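Local structure of putative tetR family transcription regulator (Shewanella loihica, 3PPB) at residues Q108-M112 against S113-E117. The protein probably binds DNA through a helix-turn-helix motif and regulates transcription, as other members of the TetR family do. Numbering follows the deposited sequence.
Sequences QLYSM and SPTVE. With EDO (1,2-ethanediol), chain I; EDO (1,2-ethanediol), chain F; EDO (1,2-ethanediol), chain E; EDO (1,2-ethanediol), chain D.
Just past helix 101-110, Ser113 turns its hydroxyl back to the carbonyl of Tyr110, Ser113 OG donating to Tyr110 O at 3.3 Å. The donor comes in above the carbonyl plane, 41° out of it and at a C=O...OG angle of 102°, well off the lone pairs. Tyr110 O also receives a weak bond from Ser113 N, 3.5 Å away. Ser113 OG in turn accepts from Thr115 N at 3.2 Å, which makes Ser113 to Thr115 an ST turn, so this one hydroxyl joins the C-terminal end region of helix 101-110 to the loop that follows. Its chi1 of 83° places OG between the backbone N and the carbonyl carbon, where it can serve both partners. With an alanine here, Thr115 N is likely to lose its acceptor, and Tyr110 O would keep, from this loop, the weak bond of Ser113 N.

The loop joins helix 101-110 to helix 118-128 in the all-helical TetR-like fold, against helix 53-74, whose Leu57 touches both Tyr110 and Thr115 and whose Phe61 meets Val116. The methyl CG2 of Thr115 lies at the edge of the Tyr110 ring, near its plane, 4.0 Å from CE1, while CG2 of Val116 rests 4.0 Å from Tyr110 CB. The phenol OH of Tyr110 is hydrogen-bonded to Phe22 O, Gln108 NE2 to Leu162 O, and Met112 O takes a bond from Arg166 of the second subunit. Ethanediol molecules, probably from the crystallisation liquor, supply other partners: O1 of one (chain F) donates to Gln108 O at 2.8 Å, Ser111 OG donates to another, and Thr115 OG1 pairs with a third. At the N-cap of helix 118-128, Glu117 N donates to O1 of a fourth ethanediol (chain I) at 2.9 Å.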
loop_
_atom_site.group_PDB
_atom_site.type_symbol
_atom_site.label_atom_id
_atom_site.label_comp_id
_atom_site.label_asym_id
_atom_site.label_seq_id
_atom_site.Cartn_x
_atom_site.Cartn_y
_atom_site.Cartn_z
ATOM N N GLN A 108 -3.392 -0.347 6.343
ATOM C CA GLN A 108 -3.132 0.571 5.246
ATOM C C GLN A 108 -1.850 1.371 5.563
ATOM O O GLN A 108 -0.984 1.522 4.715
ATOM C CB GLN A 108 -4.375 1.459 5.051
ATOM C CG GLN A 108 -4.648 1.922 3.637
ATOM C CD GLN A 108 -4.794 0.845 2.586
ATOM O OE1 GLN A 108 -3.831 0.497 1.921
ATOM N NE2 GLN A 108 -6.008 0.364 2.329
ATOM N N LEU A 109 -1.671 1.769 6.803
ATOM C CA LEU A 109 -0.477 2.526 7.153
ATOM C C LEU A 109 0.790 1.685 7.342
ATOM O O LEU A 109 1.871 2.190 7.038
ATOM C CB LEU A 109 -0.726 3.316 8.449
ATOM C CG LEU A 109 -1.703 4.479 8.381
ATOM C CD1 LEU A 109 -2.237 4.802 9.767
ATOM C CD2 LEU A 109 -1.038 5.704 7.755
ATOM N N TYR A 110 0.691 0.459 7.896
ATOM C CA TYR A 110 1.897 -0.275 8.303
ATOM C C TYR A 110 2.215 -1.611 7.596
ATOM O O TYR A 110 3.384 -2.006 7.617
ATOM C CB TYR A 110 1.833 -0.545 9.824
ATOM C CG TYR A 110 1.823 0.723 10.652
ATOM C CD1 TYR A 110 3.009 1.341 11.031
ATOM C CD2 TYR A 110 0.628 1.296 11.076
ATOM C CE1 TYR A 110 3.005 2.523 11.772
ATOM C CE2 TYR A 110 0.614 2.476 11.818
ATOM C CZ TYR A 110 1.806 3.091 12.152
ATOM O OH TYR A 110 1.801 4.245 12.887
ATOM N N SER A 111 1.211 -2.307 7.024
ATOM C CA SER A 111 1.328 -3.635 6.386
ATOM C C SER A 111 2.407 -3.793 5.312
ATOM O O SER A 111 2.978 -4.885 5.181
ATOM C CB SER A 111 0.011 -4.022 5.735
ATOM O OG SER A 111 -0.823 -4.610 6.710
HETATM N N MSE A 112 2.630 -2.762 4.505
HETATM C CA MSE A 112 3.584 -2.852 3.406
HETATM C C MSE A 112 4.560 -1.690 3.406
HETATM O O MSE A 112 5.261 -1.449 2.409
HETATM C CB MSE A 112 2.801 -2.879 2.091
HETATM C CG MSE A 112 3.279 -3.962 1.176
HETATM SE SE MSE A 112 2.123 -4.171 -0.317
HETATM C CE MSE A 112 2.104 -2.400 -0.928
ATOM N N SER A 113 4.648 -1.018 4.559
ATOM C CA SER A 113 5.470 0.154 4.733
ATOM C C SER A 113 6.872 -0.198 5.228
ATOM O O SER A 113 7.040 -1.208 5.928
ATOM C CB SER A 113 4.790 1.115 5.713
ATOM O OG SER A 113 5.039 0.767 7.067
ATOM N N PRO A 114 7.870 0.684 4.961
ATOM C CA PRO A 114 9.220 0.453 5.502
ATOM C C PRO A 114 9.309 0.614 7.030
ATOM O O PRO A 114 10.385 0.383 7.583
ATOM C CB PRO A 114 10.073 1.542 4.816
ATOM C CG PRO A 114 9.230 2.088 3.694
ATOM C CD PRO A 114 7.822 1.927 4.159
ATOM N N THR A 115 8.207 1.009 7.716
ATOM C CA THR A 115 8.206 1.249 9.172
ATOM C C THR A 115 8.425 -0.054 9.964
ATOM O O THR A 115 9.231 -0.061 10.903
ATOM C CB THR A 115 6.900 1.963 9.631
ATOM O OG1 THR A 115 6.597 3.040 8.747
ATOM C CG2 THR A 115 6.984 2.495 11.051
ATOM N N VAL A 116 7.699 -1.131 9.609
ATOM C CA VAL A 116 7.814 -2.408 10.334
ATOM C C VAL A 116 9.050 -3.152 9.834
ATOM O O VAL A 116 9.283 -3.190 8.623
ATOM C CB VAL A 116 6.528 -3.285 10.238
ATOM C CG1 VAL A 116 6.635 -4.544 11.094
ATOM C CG2 VAL A 116 5.284 -2.489 10.630
ATOM N N GLU A 117 9.835 -3.747 10.774
ATOM C CA GLU A 117 11.005 -4.577 10.478
ATOM C C GLU A 117 10.633 -5.647 9.471
ATOM O O GLU A 117 9.559 -6.249 9.608
ATOM C CB GLU A 117 11.525 -5.252 11.756
ATOM C CG GLU A 117 12.623 -4.488 12.472
ATOM C CD GLU A 117 13.916 -4.265 11.714
ATOM O OE1 GLU A 117 14.300 -5.122 10.885
ATOM O OE2 GLU A 117 14.558 -3.223 11.972
HETATM C C1 EDO I . 9.090 -1.678 13.747
HETATM O O1 EDO I . 9.542 -3.017 13.526
HETATM C C2 EDO I . 10.186 -0.772 14.293
HETATM O O2 EDO I . 11.508 -1.137 13.871
HETATM C C1 EDO F . 0.093 1.875 1.566
HETATM O O1 EDO F . -1.269 1.567 1.895
HETATM C C2 EDO F . 0.769 0.605 1.062
HETATM O O2 EDO F . 2.196 0.758 1.106
HETATM C C1 EDO E . 7.995 7.234 8.615
HETATM O O1 EDO E . 6.601 6.968 8.781
HETATM C C2 EDO E . 8.855 6.306 9.475
HETATM O O2 EDO E . 8.852 4.953 8.999
HETATM C C1 EDO D . -3.211 -8.342 4.656
HETATM O O1 EDO D . -2.442 -9.114 5.576
HETATM C C2 EDO D . -3.650 -7.067 5.357
HETATM O O2 EDO D . -2.515 -6.382 5.880
#